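Local structure of aspartate carbamoyltransferase (Leishmania major, 7K46) at residues I30-A33 against L34-T38; Y313-F316 against M317-I321; K37-E41 against A42-I46; A19-S22 against R23-D27; P142-A145 against L146-I149. The protein probably transfers the carbamoyl group of carbamoyl phosphate to L-aspartate, the committed step of de novo pyrimidine biosynthesis. All coordinates share one frame; numbering follows the deposited sequence.

All five contacts lie on three helices or at their ends. Along the chain, contact 4 (19-22 with 23-27) opens helix 23-41, contact 1 (30-33 with 34-38) follows in its middle, and contact 3 (37-41 with 42-46) closes it; contact 5 lies at the start of helix 142-156 and contact 2 on the late helix 309-326. The centres of contacts 1 and 2 are about 8 Å apart, those of contacts 2 and 5 about 9 Å, and those of contacts 3 and 4 about 25 Å. Contact 2 belongs to the aspartate/ornithine-binding part of the sequence, the others to the carbamoyl-phosphate-binding part. The C-terminal helix thus packs against N-terminal helices, tying the chain's two ends together.

Contact 1: residues I30-A33 against L34-T38; sequences IQLA and LDMKT
Gln31 and Asp35, one helical turn apart, are joined by a side-chain hydrogen bond in which Gln31 NE2 donates to Asp35 OD1 over 2.9 Å. The acceptor lies in the plane of the amide, yet the amide reaches the carboxylate from above its plane, and the two flat groups are turned 42° from each other. A bend at chi2 (61°) folds the glutamine chain forward along the helix so that its nitrogen can meet the acid. The same two residues are linked through the backbone, where Asp35 N donates to Gln31 O at 2.9 Å. Three more bonds of this spacing run from Leu34, Met36 and Lys37 back to Ile30, Leu32 and Ala33. Packing completes the turn. Leu32 CD1 meets the methyl CE of an extended Met36 at 3.8 Å, while Ile30 CG2 and Leu34 CD1 lie 4.1 Å apart on side chains that run alongside each other. Leu32 and Met36 continue onto Ala320 and Phe323 of helix 309-326, and Ile30 onto Ile149 of helix 142-156. Such a division, with a polar i to i+4 pair on one flank and the buried Ile30, Leu32, Ala33 and Met36 turned to neighbouring helices, is characteristic of an amphipathic alpha-helix.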
loop_
_atom_site.group_PDB
_atom_site.type_symbol
_atom_site.label_atom_id
_atom_site.label_comp_id
_atom_site.label_asym_id
_atom_site.label_seq_id
_atom_site.Cartn_x
_atom_site.Cartn_y
_atom_site.Cartn_z
ATOM N N ILE A 30 -25.331 4.482 -14.434
ATOM C CA ILE A 30 -26.156 3.829 -13.427
ATOM C C ILE A 30 -26.401 2.369 -13.802
ATOM O O ILE A 30 -26.250 1.465 -12.970
ATOM C CB ILE A 30 -27.477 4.598 -13.238
ATOM C CG1 ILE A 30 -27.225 5.889 -12.460
ATOM C CG2 ILE A 30 -28.502 3.723 -12.521
ATOM C CD1 ILE A 30 -28.457 6.798 -12.391
ATOM N N GLN A 31 -26.803 2.119 -15.054
ATOM C CA GLN A 31 -27.098 0.746 -15.464
ATOM C C GLN A 31 -25.851 -0.133 -15.403
ATOM O O GLN A 31 -25.922 -1.299 -14.995
ATOM C CB GLN A 31 -27.697 0.725 -16.873
ATOM C CG GLN A 31 -28.274 -0.632 -17.271
ATOM C CD GLN A 31 -29.398 -1.071 -16.347
ATOM O OE1 GLN A 31 -30.413 -0.384 -16.218
ATOM N NE2 GLN A 31 -29.211 -2.210 -15.680
ATOM N N LEU A 32 -24.701 0.410 -15.804
ATOM C CA LEU A 32 -23.464 -0.368 -15.776
ATOM C C LEU A 32 -23.059 -0.694 -14.343
ATOM O O LEU A 32 -22.647 -1.821 -14.052
ATOM C CB LEU A 32 -22.346 0.394 -16.505
ATOM C CG LEU A 32 -20.935 -0.222 -16.548
ATOM C CD1 LEU A 32 -20.989 -1.624 -17.132
ATOM C CD2 LEU A 32 -19.973 0.668 -17.364
ATOM N N ALA A 33 -23.191 0.274 -13.430
ATOM C CA ALA A 33 -22.859 0.016 -12.032
ATOM C C ALA A 33 -23.762 -1.063 -11.448
ATOM O O ALA A 33 -23.292 -1.965 -10.743
ATOM C CB ALA A 33 -22.964 1.310 -11.216
ATOM N N LEU A 34 -25.058 -1.004 -11.752
ATOM C CA LEU A 34 -25.975 -2.016 -11.237
ATOM C C LEU A 34 -25.688 -3.383 -11.844
ATOM O O LEU A 34 -25.776 -4.403 -11.149
ATOM C CB LEU A 34 -27.421 -1.600 -11.509
ATOM C CG LEU A 34 -27.898 -0.367 -10.733
ATOM C CD1 LEU A 34 -29.345 -0.007 -11.123
ATOM C CD2 LEU A 34 -27.785 -0.591 -9.234
ATOM N N ASP A 35 -25.348 -3.428 -13.138
ATOM C CA ASP A 35 -25.019 -4.705 -13.771
ATOM C C ASP A 35 -23.768 -5.315 -13.146
ATOM O O ASP A 35 -23.710 -6.528 -12.904
ATOM C CB ASP A 35 -24.844 -4.517 -15.280
ATOM C CG ASP A 35 -26.159 -4.193 -15.990
ATOM O OD1 ASP A 35 -27.230 -4.340 -15.369
ATOM O OD2 ASP A 35 -26.127 -3.795 -17.173
ATOM N N MET A 36 -22.769 -4.483 -12.850
ATOM C CA MET A 36 -21.586 -4.972 -12.152
ATOM C C MET A 36 -21.917 -5.414 -10.733
ATOM O O MET A 36 -21.369 -6.413 -10.251
ATOM C CB MET A 36 -20.503 -3.894 -12.132
ATOM C CG MET A 36 -19.893 -3.676 -13.493
ATOM S SD MET A 36 -18.682 -2.359 -13.430
ATOM C CE MET A 36 -17.920 -2.580 -15.033
ATOM N N LYS A 37 -22.797 -4.677 -10.043
ATOM C CA LYS A 37 -23.206 -5.086 -8.699
ATOM C C LYS A 37 -23.791 -6.493 -8.712
ATOM O O LYS A 37 -23.406 -7.344 -7.904
ATOM C CB LYS A 37 -24.209 -4.084 -8.119
ATOM C CG LYS A 37 -24.717 -4.407 -6.707
ATOM C CD LYS A 37 -25.673 -3.304 -6.237
ATOM C CE LYS A 37 -26.130 -3.475 -4.789
ATOM N NZ LYS A 37 -26.875 -4.735 -4.574
ATOM N N THR A 38 -24.707 -6.768 -9.638
ATOM C CA THR A 38 -25.288 -8.108 -9.706
ATOM C C THR A 38 -24.210 -9.158 -9.946
ATOM O O THR A 38 -24.168 -10.194 -9.265
ATOM C CB THR A 38 -26.339 -8.168 -10.808
ATOM O OG1 THR A 38 -27.360 -7.198 -10.539
ATOM C CG2 THR A 38 -26.951 -9.555 -10.885
#

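Contact 2: residues Y313-F316 against M317-I321; sequences YGLF and MRMAI
Met319 meets Phe316 because both side chains leave the helix with CG anti to the carbonyl carbon (chi1 -70° and -68°), running alongside each other in the same direction. An extended chi2 carries the sulfur out along the phenyl group, and the bend at chi3 only turns the terminal methyl away: Met319 SD is 3.7 Å from Phe316 CD1. The sulfur sits 4.8 Å from the ring centroid and 60° off the ring normal, an oblique Met-aromatic contact. Leu315 takes the other course, with CG anti to the backbone nitrogen, and its CG comes to 4.2 Å from the same Met319 SD; its CD2 also covers one face of the Phe316 ring near the rim. The sulfur is therefore touched by two consecutive residues of the preceding turn.

Arg318 stretches straight from CG to NE and runs back past Gly314, whose carbonyl oxygen lies 3.3 Å from Arg318 CG. With no side chain on Gly314, the arginine can lie close against the helix backbone. Its guanidinium is held by a hydrogen bond from NH2 to Thr143 OG1 on helix 142-156 and by a weak hydrogen bond from NH1 to Ser68 OG. Beneath the side chains, the backbone follows the i to i+4 pattern, as in Met317 N to Tyr313 O at 2.9 Å.

Met319 also packs on Met36 of helix 23-41, and Leu315 touches Tyr106 of the second subunit. Such packing between successive turns is characteristic of a buried alpha-helix, here the C-terminal helix 309-326, seated against the helices of the N-terminal domain of the carbamoyltransferase fold.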
loop_
_atom_site.group_PDB
_atom_site.type_symbol
_atom_site.label_atom_id
_atom_site.label_comp_id
_atom_site.label_asym_id
_atom_site.label_seq_id
_atom_site.Cartn_x
_atom_site.Cartn_y
_atom_site.Cartn_z
ATOM N N TYR A 313 -22.767 1.494 -3.228
ATOM C CA TYR A 313 -23.044 2.084 -4.531
ATOM C C TYR A 313 -21.852 2.888 -5.034
ATOM O O TYR A 313 -21.579 2.894 -6.237
ATOM C CB TYR A 313 -24.303 2.954 -4.474
ATOM C CG TYR A 313 -25.558 2.150 -4.237
ATOM C CD1 TYR A 313 -25.957 1.171 -5.136
ATOM C CD2 TYR A 313 -26.350 2.381 -3.114
ATOM C CE1 TYR A 313 -27.112 0.418 -4.920
ATOM C CE2 TYR A 313 -27.509 1.642 -2.889
ATOM C CZ TYR A 313 -27.880 0.660 -3.795
ATOM O OH TYR A 313 -29.033 -0.064 -3.565
ATOM N N GLY A 314 -21.108 3.539 -4.130
ATOM C CA GLY A 314 -19.896 4.230 -4.548
ATOM C C GLY A 314 -18.865 3.298 -5.169
ATOM O O GLY A 314 -18.234 3.636 -6.175
ATOM N N LEU A 315 -18.687 2.109 -4.583
ATOM C CA LEU A 315 -17.789 1.122 -5.180
ATOM C C LEU A 315 -18.194 0.806 -6.620
ATOM O O LEU A 315 -17.365 0.830 -7.533
ATOM C CB LEU A 315 -17.775 -0.159 -4.336
ATOM C CG LEU A 315 -17.075 -1.367 -4.981
ATOM C CD1 LEU A 315 -15.556 -1.161 -5.061
ATOM C CD2 LEU A 315 -17.398 -2.655 -4.211
ATOM N N PHE A 316 -19.472 0.514 -6.848
ATOM C CA PHE A 316 -19.859 0.072 -8.183
ATOM C C PHE A 316 -19.920 1.220 -9.191
ATOM O O PHE A 316 -19.617 1.017 -10.381
ATOM C CB PHE A 316 -21.172 -0.703 -8.089
ATOM C CG PHE A 316 -21.013 -2.016 -7.368
ATOM C CD1 PHE A 316 -20.170 -2.989 -7.878
ATOM C CD2 PHE A 316 -21.657 -2.255 -6.162
ATOM C CE1 PHE A 316 -19.985 -4.192 -7.213
ATOM C CE2 PHE A 316 -21.481 -3.447 -5.494
ATOM C CZ PHE A 316 -20.636 -4.421 -6.025
ATOM N N MET A 317 -20.253 2.432 -8.750
ATOM C CA MET A 317 -20.161 3.571 -9.662
ATOM C C MET A 317 -18.718 3.810 -10.083
ATOM O O MET A 317 -18.437 4.090 -11.255
ATOM C CB MET A 317 -20.752 4.824 -9.006
ATOM C CG MET A 317 -20.606 6.117 -9.854
ATOM S SD MET A 317 -21.330 6.008 -11.512
ATOM C CE MET A 317 -23.108 5.925 -11.181
ATOM N N ARG A 318 -17.780 3.687 -9.147
ATOM C CA ARG A 318 -16.389 3.913 -9.514
ATOM C C ARG A 318 -15.857 2.801 -10.412
ATOM O O ARG A 318 -15.042 3.068 -11.300
ATOM C CB ARG A 318 -15.546 4.073 -8.250
ATOM C CG ARG A 318 -15.825 5.412 -7.565
ATOM C CD ARG A 318 -15.099 5.556 -6.223
ATOM N NE ARG A 318 -15.369 6.885 -5.682
ATOM C CZ ARG A 318 -16.071 7.135 -4.584
ATOM N NH1 ARG A 318 -16.518 6.156 -3.811
ATOM N NH2 ARG A 318 -16.330 8.399 -4.254
ATOM N N MET A 319 -16.339 1.568 -10.238
ATOM C CA MET A 319 -16.002 0.501 -11.180
ATOM C C MET A 319 -16.554 0.799 -12.573
ATOM O O MET A 319 -15.857 0.633 -13.581
ATOM C CB MET A 319 -16.548 -0.838 -10.669
ATOM C CG MET A 319 -15.832 -1.386 -9.427
ATOM S SD MET A 319 -16.543 -2.939 -8.794
ATOM C CE MET A 319 -16.161 -4.090 -10.121
ATOM N N ALA A 320 -17.821 1.217 -12.648
ATOM C CA ALA A 320 -18.409 1.561 -13.942
ATOM C C ALA A 320 -17.595 2.644 -14.634
ATOM O O ALA A 320 -17.346 2.573 -15.841
ATOM C CB ALA A 320 -19.855 2.031 -13.756
ATOM N N ILE A 321 -17.158 3.645 -13.873
ATOM C CA ILE A 321 -16.388 4.748 -14.444
ATOM C C ILE A 321 -15.019 4.268 -14.908
ATOM O O ILE A 321 -14.619 4.509 -16.056
ATOM C CB ILE A 321 -16.276 5.901 -13.429
ATOM C CG1 ILE A 321 -17.655 6.564 -13.231
ATOM C CG2 ILE A 321 -15.254 6.952 -13.914
ATOM C CD1 ILE A 321 -17.720 7.515 -12.049
#

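Contact 3: residues K37-E41 against A42-I46; sequences KTHIE and AGKTI
His39 and Lys44 form the compact side of this helix end. Lys44 CB lies over one face of the imidazole, 3.4 Å from the ring centroid and 17° off its normal, a CH-pi contact. In the plane of the ring, His39 NE2 donates an almost straight 2.9 Å bond to Thr45 O, though it reaches that oxygen from above the carbonyl plane. Having CG anti to the backbone nitrogen (chi1 -176°) carries the ring forward to the departing chain. Ile46 CG1 packs 3.6 Å from His39 CD2, and its CD1 meets Ile40 CD1 at 4.0 Å.

The backbone turns at Gly43, whose positive phi of 89° belongs to a Schellman motif: Gly43 N donates to Ile40 O, and Lys44 N to His39 O at 3.2 Å, after Ala42 N has bonded to Thr38 O. The solvent side is looser. There the extended chain of Lys44 leads away beyond CD, Ala42 is exposed, and a water bridges Ile40 O and Lys44 O.

Within the helix, Glu41 forms salt bridges with Lys37 and Arg312. Helix 23-41 ends here and the chain heads for strand 53-58, with Ile40 against Phe316 and Met319 of helix 309-326 and Thr45 OG1 hydrogen-bonded to Arg50 of the second subunit.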
loop_
_atom_site.group_PDB
_atom_site.type_symbol
_atom_site.label_atom_id
_atom_site.label_comp_id
_atom_site.label_asym_id
_atom_site.label_seq_id
_atom_site.Cartn_x
_atom_site.Cartn_y
_atom_site.Cartn_z
ATOM N N LYS A 37 -22.797 -4.677 -10.043
ATOM C CA LYS A 37 -23.206 -5.086 -8.699
ATOM C C LYS A 37 -23.791 -6.493 -8.712
ATOM O O LYS A 37 -23.406 -7.344 -7.904
ATOM C CB LYS A 37 -24.209 -4.084 -8.119
ATOM C CG LYS A 37 -24.717 -4.407 -6.707
ATOM C CD LYS A 37 -25.673 -3.304 -6.237
ATOM C CE LYS A 37 -26.130 -3.475 -4.789
ATOM N NZ LYS A 37 -26.875 -4.735 -4.574
ATOM N N THR A 38 -24.707 -6.768 -9.638
ATOM C CA THR A 38 -25.288 -8.108 -9.706
ATOM C C THR A 38 -24.210 -9.158 -9.946
ATOM O O THR A 38 -24.168 -10.194 -9.265
ATOM C CB THR A 38 -26.339 -8.168 -10.808
ATOM O OG1 THR A 38 -27.360 -7.198 -10.539
ATOM C CG2 THR A 38 -26.951 -9.555 -10.885
ATOM N N HIS A 39 -23.333 -8.894 -10.917
ATOM C CA HIS A 39 -22.234 -9.794 -11.270
ATOM C C HIS A 39 -21.338 -10.074 -10.067
ATOM O O HIS A 39 -21.118 -11.233 -9.694
ATOM C CB HIS A 39 -21.441 -9.143 -12.409
ATOM C CG HIS A 39 -20.327 -9.973 -12.972
ATOM N ND1 HIS A 39 -20.514 -10.868 -14.004
ATOM C CD2 HIS A 39 -18.999 -9.987 -12.699
ATOM C CE1 HIS A 39 -19.358 -11.426 -14.318
ATOM N NE2 HIS A 39 -18.420 -10.907 -13.543
ATOM N N ILE A 40 -20.827 -9.012 -9.439
ATOM C CA ILE A 40 -19.877 -9.166 -8.338
ATOM C C ILE A 40 -20.532 -9.852 -7.148
ATOM O O ILE A 40 -19.937 -10.730 -6.511
ATOM C CB ILE A 40 -19.299 -7.789 -7.956
ATOM C CG1 ILE A 40 -18.487 -7.202 -9.122
ATOM C CG2 ILE A 40 -18.454 -7.890 -6.674
ATOM C CD1 ILE A 40 -17.142 -7.887 -9.372
ATOM N N GLU A 41 -21.773 -9.477 -6.830
ATOM C CA GLU A 41 -22.408 -10.069 -5.661
ATOM C C GLU A 41 -22.814 -11.511 -5.903
ATOM O O GLU A 41 -23.045 -12.246 -4.938
ATOM C CB GLU A 41 -23.598 -9.214 -5.224
ATOM C CG GLU A 41 -23.112 -7.882 -4.661
ATOM C CD GLU A 41 -24.216 -7.015 -4.104
ATOM O OE1 GLU A 41 -25.401 -7.280 -4.394
ATOM O OE2 GLU A 41 -23.887 -6.057 -3.377
ATOM N N ALA A 42 -22.882 -11.936 -7.161
ATOM C CA ALA A 42 -23.034 -13.346 -7.479
ATOM C C ALA A 42 -21.731 -14.124 -7.338
ATOM O O ALA A 42 -21.733 -15.337 -7.566
ATOM C CB ALA A 42 -23.584 -13.515 -8.897
ATOM N N GLY A 43 -20.630 -13.469 -6.973
ATOM C CA GLY A 43 -19.344 -14.132 -6.850
ATOM C C GLY A 43 -18.514 -14.179 -8.119
ATOM O O GLY A 43 -17.398 -14.710 -8.090
ATOM N N LYS A 44 -19.021 -13.652 -9.229
ATOM C CA LYS A 44 -18.280 -13.635 -10.480
ATOM C C LYS A 44 -17.263 -12.497 -10.460
ATOM O O LYS A 44 -17.477 -11.459 -9.827
ATOM C CB LYS A 44 -19.238 -13.476 -11.662
ATOM C CG LYS A 44 -20.278 -14.596 -11.773
ATOM C CD LYS A 44 -21.290 -14.311 -12.874
ATOM C CE LYS A 44 -22.488 -15.245 -12.776
ATOM N NZ LYS A 44 -23.463 -14.986 -13.865
ATOM N N THR A 45 -16.142 -12.699 -11.151
ATOM C CA THR A 45 -15.060 -11.723 -11.136
ATOM C C THR A 45 -14.956 -11.003 -12.478
ATOM O O THR A 45 -15.575 -11.390 -13.474
ATOM C CB THR A 45 -13.731 -12.396 -10.786
ATOM O OG1 THR A 45 -13.449 -13.426 -11.744
ATOM C CG2 THR A 45 -13.817 -13.011 -9.395
ATOM N N ILE A 46 -14.174 -9.923 -12.480
ATOM C CA ILE A 46 -13.917 -9.118 -13.670
ATOM C C ILE A 46 -12.415 -8.926 -13.797
ATOM O O ILE A 46 -11.759 -8.499 -12.841
ATOM C CB ILE A 46 -14.631 -7.754 -13.606
ATOM C CG1 ILE A 46 -16.144 -7.951 -13.471
ATOM C CG2 ILE A 46 -14.305 -6.925 -14.859
ATOM C CD1 ILE A 46 -16.899 -6.649 -13.136
HETATM O O HOH W 1 -16.906 -11.133 -7.286
#

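Contact 4: residues A19-S22 against R23-D27; sequences AQFS and RADID
Arg23, the first residue of the helix, rests its CB 3.7 Å from the carbonyl carbon C of Ser22 and sends the rest of its side chain away from the cap. A bend at chi2 (63°) swings Arg23 NE to Asp27 OD1, a salt bridge of 2.8 Å that lies in the guanidinium plane; the other guanidinium nitrogens reach Asn186 O and Asp160. Asp25 then makes the central exchange. Its backbone nitrogen donates to Ser22 OG at 3.0 Å, and its OD2 accepts from Ser22 N at 2.9 Å, approached from above the carboxylate plane. Ser22 OG stands between its own backbone nitrogen and carbonyl carbon (chi1 63°), where it faces the first turn. The same OD2 lies at the edge of the Phe21 ring, 3.9 Å from CD1, with ring and carboxylate nearly perpendicular. Next, Ile26 N donates to Ser22 O at 3.0 Å, and Ile26 CG1 packs 4.1 Å from Phe21 CB. Asp27 completes the segment as the partner of Arg23.

The reciprocal bonds of Ser22 and Asp25 form a capping box. They satisfy the amides of Ser22 and Asp25, while the carboxylate, also bonded through OD1 to Ser9, probably interacts favourably with the positive end of the helix dipole.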
loop_
_atom_site.group_PDB
_atom_site.type_symbol
_atom_site.label_atom_id
_atom_site.label_comp_id
_atom_site.label_asym_id
_atom_site.label_seq_id
_atom_site.Cartn_x
_atom_site.Cartn_y
_atom_site.Cartn_z
ATOM N N ALA A 19 -20.578 17.745 -14.032
ATOM C CA ALA A 19 -21.228 18.527 -15.078
ATOM C C ALA A 19 -20.767 18.132 -16.481
ATOM O O ALA A 19 -21.394 18.540 -17.463
ATOM C CB ALA A 19 -20.989 20.023 -14.837
ATOM N N GLN A 20 -19.699 17.350 -16.618
ATOM C CA GLN A 20 -19.284 16.981 -17.965
ATOM C C GLN A 20 -20.132 15.856 -18.559
ATOM O O GLN A 20 -19.976 15.547 -19.745
ATOM C CB GLN A 20 -17.780 16.633 -17.987
ATOM C CG GLN A 20 -17.378 15.333 -17.368
ATOM C CD GLN A 20 -15.859 15.177 -17.308
ATOM O OE1 GLN A 20 -15.160 15.906 -16.589
ATOM N NE2 GLN A 20 -15.345 14.233 -18.078
ATOM N N PHE A 21 -21.067 15.286 -17.801
ATOM C CA PHE A 21 -21.896 14.183 -18.277
ATOM C C PHE A 21 -23.295 14.644 -18.676
ATOM O O PHE A 21 -23.876 15.524 -18.035
ATOM C CB PHE A 21 -22.004 13.114 -17.198
ATOM C CG PHE A 21 -20.673 12.526 -16.819
ATOM C CD1 PHE A 21 -19.905 11.858 -17.766
ATOM C CD2 PHE A 21 -20.181 12.662 -15.534
ATOM C CE1 PHE A 21 -18.660 11.309 -17.427
ATOM C CE2 PHE A 21 -18.939 12.114 -15.183
ATOM C CZ PHE A 21 -18.185 11.442 -16.131
ATOM N N SER A 22 -23.837 14.028 -19.727
ATOM C CA SER A 22 -25.238 14.206 -20.082
ATOM C C SER A 22 -26.117 13.308 -19.216
ATOM O O SER A 22 -25.637 12.391 -18.550
ATOM C CB SER A 22 -25.466 13.872 -21.551
ATOM O OG SER A 22 -25.177 12.506 -21.775
ATOM N N ARG A 23 -27.432 13.563 -19.247
ATOM C CA ARG A 23 -28.357 12.653 -18.574
ATOM C C ARG A 23 -28.217 11.237 -19.130
ATOM O O ARG A 23 -28.221 10.262 -18.369
ATOM C CB ARG A 23 -29.796 13.162 -18.709
ATOM C CG ARG A 23 -30.869 12.156 -18.306
ATOM C CD ARG A 23 -30.786 11.763 -16.828
ATOM N NE ARG A 23 -31.836 10.810 -16.471
ATOM C CZ ARG A 23 -33.054 11.142 -16.064
ATOM N NH1 ARG A 23 -33.409 12.406 -15.892
ATOM N NH2 ARG A 23 -33.945 10.182 -15.834
ATOM N N ALA A 24 -28.028 11.114 -20.452
ATOM C CA ALA A 24 -27.825 9.799 -21.059
ATOM C C ALA A 24 -26.577 9.113 -20.513
ATOM O O ALA A 24 -26.601 7.901 -20.257
ATOM C CB ALA A 24 -27.746 9.916 -22.584
ATOM N N ASP A 25 -25.474 9.863 -20.343
ATOM C CA ASP A 25 -24.264 9.307 -19.726
ATOM C C ASP A 25 -24.558 8.788 -18.324
ATOM O O ASP A 25 -24.081 7.718 -17.923
ATOM C CB ASP A 25 -23.151 10.359 -19.614
ATOM C CG ASP A 25 -22.591 10.830 -20.952
ATOM O OD1 ASP A 25 -22.563 10.064 -21.950
ATOM O OD2 ASP A 25 -22.130 11.999 -20.972
ATOM N N ILE A 26 -25.293 9.575 -17.541
ATOM C CA ILE A 26 -25.592 9.196 -16.163
ATOM C C ILE A 26 -26.466 7.948 -16.131
ATOM O O ILE A 26 -26.201 7.009 -15.363
ATOM C CB ILE A 26 -26.243 10.376 -15.418
ATOM C CG1 ILE A 26 -25.244 11.542 -15.313
ATOM C CG2 ILE A 26 -26.740 9.943 -14.033
ATOM C CD1 ILE A 26 -25.861 12.838 -14.808
ATOM N N ASP A 27 -27.516 7.917 -16.964
ATOM C CA ASP A 27 -28.340 6.713 -17.099
ATOM C C ASP A 27 -27.472 5.498 -17.401
ATOM O O ASP A 27 -27.647 4.424 -16.813
ATOM C CB ASP A 27 -29.374 6.865 -18.226
ATOM C CG ASP A 27 -30.440 7.910 -17.942
ATOM O OD1 ASP A 27 -30.673 8.257 -16.770
ATOM O OD2 ASP A 27 -31.068 8.367 -18.923
#

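Contact 5: residues P142-A145 against L146-I149; sequences PTQA and LLDI
Gln144 and Asp148 form an i to i+4 pair in the opening turns of the alpha-helix 142-156, buried near the centre of the folded chain. Gln144 NE2 donates to Asp148 OD1 at 2.9 Å, meeting the oxygen on its syn side but 28° out of the carboxylate plane. The amide and carboxylate planes stand 46° apart. What brings the groups together is the bend of the glutamine at chi2, after a CG that starts anti to the backbone nitrogen.

Leu147 comes in next to them, with its CD1 3.7 Å from Gln144 NE2 and its CD2 3.7 Å from Gln144 CA. Its CG takes the cramped place between backbone nitrogen and carbonyl carbon (chi1 83°), which lays the branch back over the preceding turn. Leu146 rests on the first turn, its CG 3.3 Å from Pro142 O. Regular backbone bonds fix the spacing, among them Asp148 N to Gln144 O at 2.9 Å.

Beyond this shell, the aspartate is further positioned by Gln310 NE2 at OD1 and Tyr239 OH at OD2, so both carboxylate oxygens have partners despite their burial. Ala145 and Ile149 pack on Leu182 of helix 174-186, and Leu146 on Ile26 and Met317. Within the helix itself, the second methyl of the cramped leucine closes on the backbone one turn back, Leu147 CD2 lying 3.4 Å from Thr143 O.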
loop_
_atom_site.group_PDB
_atom_site.type_symbol
_atom_site.label_atom_id
_atom_site.label_comp_id
_atom_site.label_asym_id
_atom_site.label_seq_id
_atom_site.Cartn_x
_atom_site.Cartn_y
_atom_site.Cartn_z
ATOM N N PRO A 142 -16.813 14.488 -8.453
ATOM C CA PRO A 142 -17.744 13.882 -9.419
ATOM C C PRO A 142 -18.220 12.498 -9.030
ATOM O O PRO A 142 -19.389 12.185 -9.279
ATOM C CB PRO A 142 -16.931 13.866 -10.729
ATOM C CG PRO A 142 -15.485 14.078 -10.313
ATOM C CD PRO A 142 -15.598 14.987 -9.121
ATOM N N THR A 143 -17.366 11.660 -8.415
ATOM C CA THR A 143 -17.834 10.318 -8.081
ATOM C C THR A 143 -18.740 10.320 -6.851
ATOM O O THR A 143 -19.607 9.449 -6.744
ATOM C CB THR A 143 -16.664 9.337 -7.904
ATOM O OG1 THR A 143 -15.835 9.726 -6.806
ATOM C CG2 THR A 143 -15.824 9.262 -9.171
ATOM N N GLN A 144 -18.602 11.296 -5.944
ATOM C CA GLN A 144 -19.593 11.433 -4.870
ATOM C C GLN A 144 -20.957 11.831 -5.432
ATOM O O GLN A 144 -21.982 11.240 -5.078
ATOM C CB GLN A 144 -19.130 12.453 -3.824
ATOM C CG GLN A 144 -20.087 12.548 -2.622
ATOM C CD GLN A 144 -19.937 11.354 -1.687
ATOM O OE1 GLN A 144 -18.833 11.056 -1.246
ATOM N NE2 GLN A 144 -21.041 10.659 -1.398
ATOM N N ALA A 145 -20.997 12.851 -6.297
ATOM C CA ALA A 145 -22.266 13.228 -6.923
ATOM C C ALA A 145 -22.906 12.040 -7.635
ATOM O O ALA A 145 -24.104 11.778 -7.485
ATOM C CB ALA A 145 -22.048 14.377 -7.912
ATOM N N LEU A 146 -22.114 11.308 -8.422
ATOM C CA LEU A 146 -22.662 10.211 -9.212
ATOM C C LEU A 146 -23.091 9.042 -8.330
ATOM O O LEU A 146 -24.125 8.414 -8.587
ATOM C CB LEU A 146 -21.634 9.759 -10.248
ATOM C CG LEU A 146 -21.492 10.784 -11.375
ATOM C CD1 LEU A 146 -20.263 10.446 -12.202
ATOM C CD2 LEU A 146 -22.735 10.792 -12.242
ATOM N N LEU A 147 -22.321 8.728 -7.287
ATOM C CA LEU A 147 -22.767 7.673 -6.380
ATOM C C LEU A 147 -24.012 8.086 -5.599
ATOM O O LEU A 147 -24.843 7.228 -5.273
ATOM C CB LEU A 147 -21.636 7.260 -5.421
ATOM C CG LEU A 147 -21.326 8.040 -4.141
ATOM C CD1 LEU A 147 -22.199 7.572 -2.969
ATOM C CD2 LEU A 147 -19.840 7.864 -3.784
ATOM N N ASP A 148 -24.151 9.377 -5.267
ATOM C CA ASP A 148 -25.375 9.830 -4.608
ATOM C C ASP A 148 -26.581 9.618 -5.516
ATOM O O ASP A 148 -27.643 9.164 -5.067
ATOM C CB ASP A 148 -25.265 11.311 -4.219
ATOM C CG ASP A 148 -24.251 11.570 -3.098
ATOM O OD1 ASP A 148 -23.796 10.613 -2.426
ATOM O OD2 ASP A 148 -23.905 12.758 -2.897
ATOM N N ILE A 149 -26.435 9.943 -6.802
ATOM C CA ILE A 149 -27.530 9.742 -7.752
ATOM C C ILE A 149 -27.853 8.262 -7.889
ATOM O O ILE A 149 -29.024 7.863 -7.903
ATOM C CB ILE A 149 -27.177 10.360 -9.116
ATOM C CG1 ILE A 149 -27.128 11.883 -9.015
ATOM C CG2 ILE A 149 -28.165 9.916 -10.184
ATOM C CD1 ILE A 149 -26.660 12.508 -10.298
#